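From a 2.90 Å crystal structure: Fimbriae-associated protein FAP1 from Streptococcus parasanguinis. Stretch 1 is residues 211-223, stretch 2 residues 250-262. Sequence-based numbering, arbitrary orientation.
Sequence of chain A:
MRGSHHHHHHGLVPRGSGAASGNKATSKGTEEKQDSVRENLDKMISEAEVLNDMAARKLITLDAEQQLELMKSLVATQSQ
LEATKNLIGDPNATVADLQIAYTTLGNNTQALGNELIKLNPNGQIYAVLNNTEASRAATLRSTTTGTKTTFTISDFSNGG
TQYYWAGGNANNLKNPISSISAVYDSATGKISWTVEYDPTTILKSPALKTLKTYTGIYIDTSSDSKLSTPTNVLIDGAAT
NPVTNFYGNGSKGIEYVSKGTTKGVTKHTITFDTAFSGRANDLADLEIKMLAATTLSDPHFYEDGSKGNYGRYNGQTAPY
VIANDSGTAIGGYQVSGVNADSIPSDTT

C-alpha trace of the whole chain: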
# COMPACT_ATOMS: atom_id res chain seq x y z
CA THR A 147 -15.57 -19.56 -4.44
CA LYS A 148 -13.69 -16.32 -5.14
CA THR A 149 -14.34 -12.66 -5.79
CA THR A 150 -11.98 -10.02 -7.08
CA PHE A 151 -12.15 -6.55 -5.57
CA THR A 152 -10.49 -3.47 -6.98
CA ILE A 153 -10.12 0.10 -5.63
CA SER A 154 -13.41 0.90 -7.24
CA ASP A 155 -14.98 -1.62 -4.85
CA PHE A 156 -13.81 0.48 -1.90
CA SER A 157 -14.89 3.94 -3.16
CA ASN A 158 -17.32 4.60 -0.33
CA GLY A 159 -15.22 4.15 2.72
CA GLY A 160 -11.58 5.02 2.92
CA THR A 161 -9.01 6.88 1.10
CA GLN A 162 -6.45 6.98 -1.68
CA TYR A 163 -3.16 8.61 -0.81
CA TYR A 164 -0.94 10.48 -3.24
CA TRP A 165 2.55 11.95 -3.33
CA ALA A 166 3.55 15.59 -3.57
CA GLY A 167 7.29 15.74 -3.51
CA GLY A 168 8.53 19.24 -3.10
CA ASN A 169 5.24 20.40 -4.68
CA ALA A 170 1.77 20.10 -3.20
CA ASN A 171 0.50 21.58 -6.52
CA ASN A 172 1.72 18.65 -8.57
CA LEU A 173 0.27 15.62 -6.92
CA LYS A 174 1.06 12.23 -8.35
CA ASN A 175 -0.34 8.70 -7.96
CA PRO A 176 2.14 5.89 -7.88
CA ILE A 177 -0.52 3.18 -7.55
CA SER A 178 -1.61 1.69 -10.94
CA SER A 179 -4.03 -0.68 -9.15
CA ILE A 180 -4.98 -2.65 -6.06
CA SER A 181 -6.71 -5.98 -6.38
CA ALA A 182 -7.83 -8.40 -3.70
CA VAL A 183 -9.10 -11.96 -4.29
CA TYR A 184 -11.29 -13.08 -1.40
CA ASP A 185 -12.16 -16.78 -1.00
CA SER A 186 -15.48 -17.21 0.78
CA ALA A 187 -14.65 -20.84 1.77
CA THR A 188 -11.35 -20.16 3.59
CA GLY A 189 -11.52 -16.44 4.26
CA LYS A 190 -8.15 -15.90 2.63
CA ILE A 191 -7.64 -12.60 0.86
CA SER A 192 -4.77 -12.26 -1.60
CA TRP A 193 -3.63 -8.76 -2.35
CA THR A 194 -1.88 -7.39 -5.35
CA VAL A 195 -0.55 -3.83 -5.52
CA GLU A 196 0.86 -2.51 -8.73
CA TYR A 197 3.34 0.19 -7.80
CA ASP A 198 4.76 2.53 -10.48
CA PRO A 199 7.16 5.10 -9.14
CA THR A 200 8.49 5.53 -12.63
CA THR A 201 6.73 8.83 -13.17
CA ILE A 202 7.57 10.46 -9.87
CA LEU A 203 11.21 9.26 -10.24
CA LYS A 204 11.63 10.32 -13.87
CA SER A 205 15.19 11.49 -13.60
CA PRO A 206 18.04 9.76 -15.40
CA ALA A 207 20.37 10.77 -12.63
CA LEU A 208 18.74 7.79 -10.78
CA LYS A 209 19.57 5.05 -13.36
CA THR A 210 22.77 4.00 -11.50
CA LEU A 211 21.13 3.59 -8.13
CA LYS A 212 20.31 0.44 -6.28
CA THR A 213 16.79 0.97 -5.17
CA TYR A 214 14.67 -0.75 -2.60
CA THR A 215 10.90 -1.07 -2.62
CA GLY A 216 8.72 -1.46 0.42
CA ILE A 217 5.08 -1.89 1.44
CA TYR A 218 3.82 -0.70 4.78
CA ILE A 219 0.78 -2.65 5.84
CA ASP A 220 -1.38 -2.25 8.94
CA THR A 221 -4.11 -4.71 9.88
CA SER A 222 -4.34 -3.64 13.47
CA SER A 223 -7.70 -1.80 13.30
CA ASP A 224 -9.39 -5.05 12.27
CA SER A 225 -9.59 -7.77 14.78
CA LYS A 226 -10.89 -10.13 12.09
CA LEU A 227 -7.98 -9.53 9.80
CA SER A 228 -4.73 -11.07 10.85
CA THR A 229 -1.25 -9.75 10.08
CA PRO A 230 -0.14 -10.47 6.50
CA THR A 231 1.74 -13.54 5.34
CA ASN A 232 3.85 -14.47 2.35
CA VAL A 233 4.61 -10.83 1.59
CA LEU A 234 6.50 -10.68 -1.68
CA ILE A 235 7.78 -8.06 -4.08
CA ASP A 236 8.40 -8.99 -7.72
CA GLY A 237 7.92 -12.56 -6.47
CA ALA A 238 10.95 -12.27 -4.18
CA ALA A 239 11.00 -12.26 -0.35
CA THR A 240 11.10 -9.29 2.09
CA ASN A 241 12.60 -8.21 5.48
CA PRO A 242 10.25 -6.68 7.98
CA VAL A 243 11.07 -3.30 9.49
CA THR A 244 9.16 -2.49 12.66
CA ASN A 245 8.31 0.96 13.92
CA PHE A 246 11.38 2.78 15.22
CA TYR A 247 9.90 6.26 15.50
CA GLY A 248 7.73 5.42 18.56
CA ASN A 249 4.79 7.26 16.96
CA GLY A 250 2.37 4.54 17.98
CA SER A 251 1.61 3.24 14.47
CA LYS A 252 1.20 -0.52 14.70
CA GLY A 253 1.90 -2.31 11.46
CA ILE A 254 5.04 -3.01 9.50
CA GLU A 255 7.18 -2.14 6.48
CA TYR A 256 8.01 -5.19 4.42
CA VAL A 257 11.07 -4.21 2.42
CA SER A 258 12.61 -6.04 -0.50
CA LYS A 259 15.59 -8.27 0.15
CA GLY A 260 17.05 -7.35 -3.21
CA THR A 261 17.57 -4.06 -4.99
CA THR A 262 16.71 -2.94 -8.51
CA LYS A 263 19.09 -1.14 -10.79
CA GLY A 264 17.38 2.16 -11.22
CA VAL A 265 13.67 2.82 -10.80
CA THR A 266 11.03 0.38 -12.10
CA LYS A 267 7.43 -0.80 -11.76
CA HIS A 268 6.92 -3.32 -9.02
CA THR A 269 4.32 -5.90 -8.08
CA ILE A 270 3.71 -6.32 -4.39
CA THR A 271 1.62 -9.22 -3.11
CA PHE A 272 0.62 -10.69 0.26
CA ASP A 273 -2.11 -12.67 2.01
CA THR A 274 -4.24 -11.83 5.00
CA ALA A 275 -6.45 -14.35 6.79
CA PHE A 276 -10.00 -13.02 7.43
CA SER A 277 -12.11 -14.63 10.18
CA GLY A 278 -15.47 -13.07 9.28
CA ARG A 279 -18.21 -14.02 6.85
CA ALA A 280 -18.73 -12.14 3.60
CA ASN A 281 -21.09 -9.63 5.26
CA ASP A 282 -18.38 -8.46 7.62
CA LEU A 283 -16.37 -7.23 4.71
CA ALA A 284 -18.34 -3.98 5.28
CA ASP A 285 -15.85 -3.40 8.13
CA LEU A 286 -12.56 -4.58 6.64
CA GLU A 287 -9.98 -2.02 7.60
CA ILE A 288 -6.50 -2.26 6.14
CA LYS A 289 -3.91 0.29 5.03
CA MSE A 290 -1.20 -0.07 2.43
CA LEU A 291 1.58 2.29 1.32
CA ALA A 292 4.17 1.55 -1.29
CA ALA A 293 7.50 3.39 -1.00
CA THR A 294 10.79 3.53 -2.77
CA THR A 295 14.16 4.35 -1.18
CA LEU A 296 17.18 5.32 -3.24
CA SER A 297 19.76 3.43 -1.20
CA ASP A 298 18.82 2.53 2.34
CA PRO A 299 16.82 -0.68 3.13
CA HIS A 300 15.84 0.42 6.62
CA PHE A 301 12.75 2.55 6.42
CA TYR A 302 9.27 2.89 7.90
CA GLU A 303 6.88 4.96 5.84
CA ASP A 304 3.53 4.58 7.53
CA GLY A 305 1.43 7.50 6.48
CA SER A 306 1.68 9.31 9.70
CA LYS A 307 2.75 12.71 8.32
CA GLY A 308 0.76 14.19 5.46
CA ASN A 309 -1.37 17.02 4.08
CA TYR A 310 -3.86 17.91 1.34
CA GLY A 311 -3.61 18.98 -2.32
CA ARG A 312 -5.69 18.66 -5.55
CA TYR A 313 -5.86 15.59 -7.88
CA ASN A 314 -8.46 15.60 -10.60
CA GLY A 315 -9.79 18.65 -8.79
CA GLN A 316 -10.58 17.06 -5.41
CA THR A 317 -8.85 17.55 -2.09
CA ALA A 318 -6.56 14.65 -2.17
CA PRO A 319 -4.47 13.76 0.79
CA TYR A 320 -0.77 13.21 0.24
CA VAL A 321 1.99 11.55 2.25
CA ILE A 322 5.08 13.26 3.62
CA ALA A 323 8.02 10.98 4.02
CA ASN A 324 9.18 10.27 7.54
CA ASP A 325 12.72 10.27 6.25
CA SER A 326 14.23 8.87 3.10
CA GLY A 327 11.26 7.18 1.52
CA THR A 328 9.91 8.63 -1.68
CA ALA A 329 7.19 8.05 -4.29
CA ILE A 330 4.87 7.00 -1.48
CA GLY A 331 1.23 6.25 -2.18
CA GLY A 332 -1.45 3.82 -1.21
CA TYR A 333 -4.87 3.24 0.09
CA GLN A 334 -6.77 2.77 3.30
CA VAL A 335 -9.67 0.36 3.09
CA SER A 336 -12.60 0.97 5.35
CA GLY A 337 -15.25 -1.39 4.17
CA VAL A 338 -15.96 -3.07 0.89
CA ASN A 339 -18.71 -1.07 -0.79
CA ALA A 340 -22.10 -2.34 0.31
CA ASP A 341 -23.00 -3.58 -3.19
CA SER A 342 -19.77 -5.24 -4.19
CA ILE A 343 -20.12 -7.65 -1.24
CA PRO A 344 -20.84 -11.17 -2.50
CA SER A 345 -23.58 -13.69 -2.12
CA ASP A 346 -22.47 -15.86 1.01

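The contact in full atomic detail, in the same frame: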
# COMPACT_ATOMS: atom_id res chain seq x y z
N LEU A 211 21.36 3.85 -9.53
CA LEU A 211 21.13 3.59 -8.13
C LEU A 211 20.61 2.21 -7.89
O LEU A 211 20.04 1.60 -8.78
CB LEU A 211 20.14 4.58 -7.57
CG LEU A 211 20.66 5.99 -7.45
CD1 LEU A 211 19.52 6.86 -6.85
CD2 LEU A 211 21.93 6.02 -6.61
N LYS A 212 20.76 1.75 -6.66
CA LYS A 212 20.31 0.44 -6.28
C LYS A 212 19.16 0.61 -5.34
O LYS A 212 19.35 0.71 -4.13
CB LYS A 212 21.47 -0.34 -5.69
CG LYS A 212 22.19 -1.13 -6.79
CD LYS A 212 23.70 -1.56 -6.47
CE LYS A 212 24.35 -2.42 -7.67
NZ LYS A 212 25.68 -1.91 -8.25
N THR A 213 17.98 0.62 -5.91
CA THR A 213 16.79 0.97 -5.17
C THR A 213 16.14 -0.19 -4.44
O THR A 213 16.25 -1.35 -4.85
CB THR A 213 15.74 1.60 -6.10
OG1 THR A 213 15.23 0.62 -7.00
CG2 THR A 213 16.40 2.71 -6.90
N TYR A 214 15.47 0.17 -3.36
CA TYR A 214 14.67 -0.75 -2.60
C TYR A 214 13.20 -0.37 -2.67
O TYR A 214 12.87 0.82 -2.64
CB TYR A 214 15.07 -0.72 -1.14
CG TYR A 214 16.28 -1.51 -0.83
CD1 TYR A 214 17.49 -0.90 -0.68
CD2 TYR A 214 16.23 -2.88 -0.66
CE1 TYR A 214 18.63 -1.61 -0.39
CE2 TYR A 214 17.39 -3.61 -0.35
CZ TYR A 214 18.59 -2.94 -0.22
OH TYR A 214 19.79 -3.51 0.06
N THR A 215 12.32 -1.36 -2.70
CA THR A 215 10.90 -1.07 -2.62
C THR A 215 10.34 -1.62 -1.32
O THR A 215 10.87 -2.59 -0.77
CB THR A 215 10.23 -1.64 -3.85
OG1 THR A 215 10.84 -1.02 -5.02
CG2 THR A 215 8.73 -1.42 -3.80
N GLY A 216 9.30 -0.99 -0.81
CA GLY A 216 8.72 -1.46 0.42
C GLY A 216 7.24 -1.23 0.44
O GLY A 216 6.76 -0.31 -0.24
N ILE A 217 6.53 -2.02 1.26
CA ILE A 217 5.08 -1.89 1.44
C ILE A 217 4.82 -1.84 2.91
O ILE A 217 5.24 -2.70 3.64
CB ILE A 217 4.39 -3.09 0.82
CG1 ILE A 217 2.86 -2.95 0.84
CG2 ILE A 217 4.85 -4.34 1.49
CD1 ILE A 217 2.35 -1.77 0.07
N TYR A 218 4.20 -0.77 3.37
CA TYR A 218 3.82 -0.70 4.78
C TYR A 218 2.41 -1.20 4.82
O TYR A 218 1.61 -0.76 4.02
CB TYR A 218 3.85 0.73 5.26
CG TYR A 218 3.12 0.96 6.55
CD1 TYR A 218 3.75 0.86 7.77
CD2 TYR A 218 1.80 1.32 6.57
CE1 TYR A 218 3.06 1.10 8.98
CE2 TYR A 218 1.12 1.56 7.74
CZ TYR A 218 1.75 1.45 8.94
OH TYR A 218 1.00 1.69 10.09
N ILE A 219 2.10 -2.09 5.74
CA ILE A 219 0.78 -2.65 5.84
C ILE A 219 0.35 -2.73 7.29
O ILE A 219 1.09 -3.25 8.13
CB ILE A 219 0.77 -4.10 5.40
CG1 ILE A 219 1.41 -4.27 4.03
CG2 ILE A 219 -0.67 -4.66 5.43
CD1 ILE A 219 1.21 -5.72 3.46
N ASP A 220 -0.87 -2.28 7.57
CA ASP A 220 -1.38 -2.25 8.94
C ASP A 220 -2.74 -2.95 8.95
O ASP A 220 -3.67 -2.52 8.26
CB ASP A 220 -1.48 -0.79 9.39
CG ASP A 220 -2.09 -0.61 10.78
OD1 ASP A 220 -2.51 -1.56 11.46
OD2 ASP A 220 -2.16 0.55 11.22
N THR A 221 -2.85 -4.02 9.72
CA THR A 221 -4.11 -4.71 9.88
C THR A 221 -4.60 -4.66 11.32
O THR A 221 -5.43 -5.48 11.76
CB THR A 221 -3.98 -6.14 9.44
OG1 THR A 221 -2.92 -6.76 10.16
CG2 THR A 221 -3.66 -6.20 7.97
N SER A 222 -4.10 -3.68 12.05
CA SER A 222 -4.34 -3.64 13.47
C SER A 222 -5.74 -3.09 13.86
O SER A 222 -6.21 -3.36 14.96
CB SER A 222 -3.29 -2.82 14.15
OG SER A 222 -3.73 -1.48 14.23
N SER A 223 -6.38 -2.34 12.98
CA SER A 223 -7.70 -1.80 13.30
C SER A 223 -8.77 -2.85 13.12
O SER A 223 -9.88 -2.66 13.58
CB SER A 223 -8.06 -0.60 12.43
OG SER A 223 -7.11 0.45 12.53
N GLY A 250 3.57 5.33 17.75
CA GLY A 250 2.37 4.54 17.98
C GLY A 250 1.66 3.85 16.82
O GLY A 250 0.68 3.11 17.08
N SER A 251 2.10 4.06 15.57
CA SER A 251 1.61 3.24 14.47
C SER A 251 1.95 1.79 14.70
O SER A 251 3.07 1.45 14.98
CB SER A 251 2.25 3.62 13.14
OG SER A 251 1.99 4.97 12.81
N LYS A 252 0.97 0.92 14.58
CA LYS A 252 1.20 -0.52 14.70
C LYS A 252 1.42 -0.93 13.27
O LYS A 252 1.38 -0.07 12.38
CB LYS A 252 -0.00 -1.19 15.38
CG LYS A 252 -0.07 -0.79 16.88
CD LYS A 252 -1.45 -0.84 17.50
CE LYS A 252 -1.47 0.04 18.76
NZ LYS A 252 -2.50 -0.41 19.75
N GLY A 253 1.70 -2.16 12.93
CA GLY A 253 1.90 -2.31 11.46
C GLY A 253 3.29 -2.03 10.97
O GLY A 253 4.05 -1.34 11.63
N ILE A 254 3.63 -2.64 9.83
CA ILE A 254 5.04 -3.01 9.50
C ILE A 254 5.45 -2.77 8.05
O ILE A 254 4.67 -2.94 7.10
CB ILE A 254 5.24 -4.52 9.73
CG1 ILE A 254 4.69 -4.93 11.10
CG2 ILE A 254 6.68 -4.90 9.58
CD1 ILE A 254 5.20 -6.28 11.64
N GLU A 255 6.70 -2.34 7.85
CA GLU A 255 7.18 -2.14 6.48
C GLU A 255 7.83 -3.46 6.09
O GLU A 255 8.70 -3.95 6.79
CB GLU A 255 8.14 -0.92 6.30
CG GLU A 255 8.25 -0.41 4.79
CD GLU A 255 7.32 0.77 4.47
OE1 GLU A 255 7.17 1.55 5.45
OE2 GLU A 255 6.75 0.94 3.31
N TYR A 256 7.37 -4.04 5.00
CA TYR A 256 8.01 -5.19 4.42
C TYR A 256 8.86 -4.66 3.27
O TYR A 256 8.35 -4.02 2.35
CB TYR A 256 6.92 -6.13 3.94
CG TYR A 256 6.04 -6.55 5.09
CD1 TYR A 256 6.34 -7.67 5.84
CD2 TYR A 256 4.99 -5.78 5.48
CE1 TYR A 256 5.60 -8.03 6.92
CE2 TYR A 256 4.22 -6.14 6.58
CZ TYR A 256 4.56 -7.29 7.29
OH TYR A 256 3.84 -7.73 8.36
N VAL A 257 10.16 -4.83 3.38
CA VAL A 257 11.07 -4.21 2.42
C VAL A 257 11.72 -5.29 1.59
O VAL A 257 11.91 -6.39 2.08
CB VAL A 257 12.14 -3.41 3.11
CG1 VAL A 257 13.15 -2.98 2.12
CG2 VAL A 257 11.52 -2.23 3.77
N SER A 258 12.05 -5.00 0.34
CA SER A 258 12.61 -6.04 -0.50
C SER A 258 14.01 -6.46 -0.02
O SER A 258 14.79 -5.64 0.54
CB SER A 258 12.70 -5.59 -1.95
OG SER A 258 13.39 -4.39 -2.04
N LYS A 259 14.30 -7.74 -0.22
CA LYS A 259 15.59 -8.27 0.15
C LYS A 259 16.60 -7.84 -0.88
O LYS A 259 17.76 -7.56 -0.54
CB LYS A 259 15.55 -9.80 0.24
CG LYS A 259 15.05 -10.29 1.61
CD LYS A 259 15.53 -11.71 2.06
CE LYS A 259 14.53 -12.29 3.15
NZ LYS A 259 14.91 -13.62 3.73
N GLY A 260 16.17 -7.77 -2.13
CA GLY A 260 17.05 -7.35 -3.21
C GLY A 260 16.74 -5.94 -3.69
O GLY A 260 15.63 -5.38 -3.45
N THR A 261 17.71 -5.37 -4.39
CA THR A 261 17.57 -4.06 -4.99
C THR A 261 17.24 -4.16 -6.49
O THR A 261 17.20 -5.23 -7.10
CB THR A 261 18.87 -3.25 -4.81
OG1 THR A 261 20.00 -3.97 -5.37
CG2 THR A 261 19.13 -2.99 -3.34
N THR A 262 17.04 -3.01 -7.10
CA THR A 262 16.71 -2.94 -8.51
C THR A 262 17.55 -1.87 -9.12
O THR A 262 17.55 -0.75 -8.64
CB THR A 262 15.25 -2.57 -8.63
OG1 THR A 262 14.49 -3.67 -8.15
CG2 THR A 262 14.87 -2.31 -10.05

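Strand 254-258 runs antiparallel to strand 212-220, and the two stretches together bury 940 Å². At S251, CB lies 3.8 Å from Y218 OH. K252 packs its CB 3.9 Å from S222 CB, while the end of its side chain leads away. K252 O is 2.9 Å from Y218 OH.

G253 sits where a side chain would not fit. G253 CA is 4.1 Å from D220 CA, and a CB would clash with D220 CB. Its backbone angles also call for glycine.

Regular pairing begins at I254. I254 N bonds to I219 O at 3.1 Å, and I219 N to I254 O at 3.0 Å. E255 lies beside Y218 on the same face of the sheet, and both are buried. Its carboxylate folds back over strand 212-220, with E255 OE1 3.4 Å from Y218 CB. E255 OE1 is hydrogen-bonded elsewhere in the structure.

Y256 forms the next bonded pair: Y256 N to I217 O and I217 N to Y256 O, both 2.9 Å. Its side chain shares a face with the buried I217 and I219 and gives them apolar contact. Y256 CB meets I217 CG2 at 3.7 Å, and Y256 CD2 meets I219 CG1 at 4.1 Å. V257, also buried, pairs with G216 without hydrogen bonds. V257 CA and G216 CA approach to 4.1 Å, and a CB on G216 would be tight against V257 CG2.

S258 N donates to T215 O at 2.9 Å. On the return side the serine hydroxyl replaces a carbonyl: T215 N donates to S258 OG at 3.3 Å. S258 OG in turn donates to G260 O at 2.8 Å.

The register then shifts by two. T261 lays CG2 over one face of Y214, 3.4 Å from the ring centroid, a CH-pi contact suited to a methyl group. T262 closes the contact: T262 N bonds to T213 O at 2.9 Å, and T213 N to T262 O at 3.1 Å.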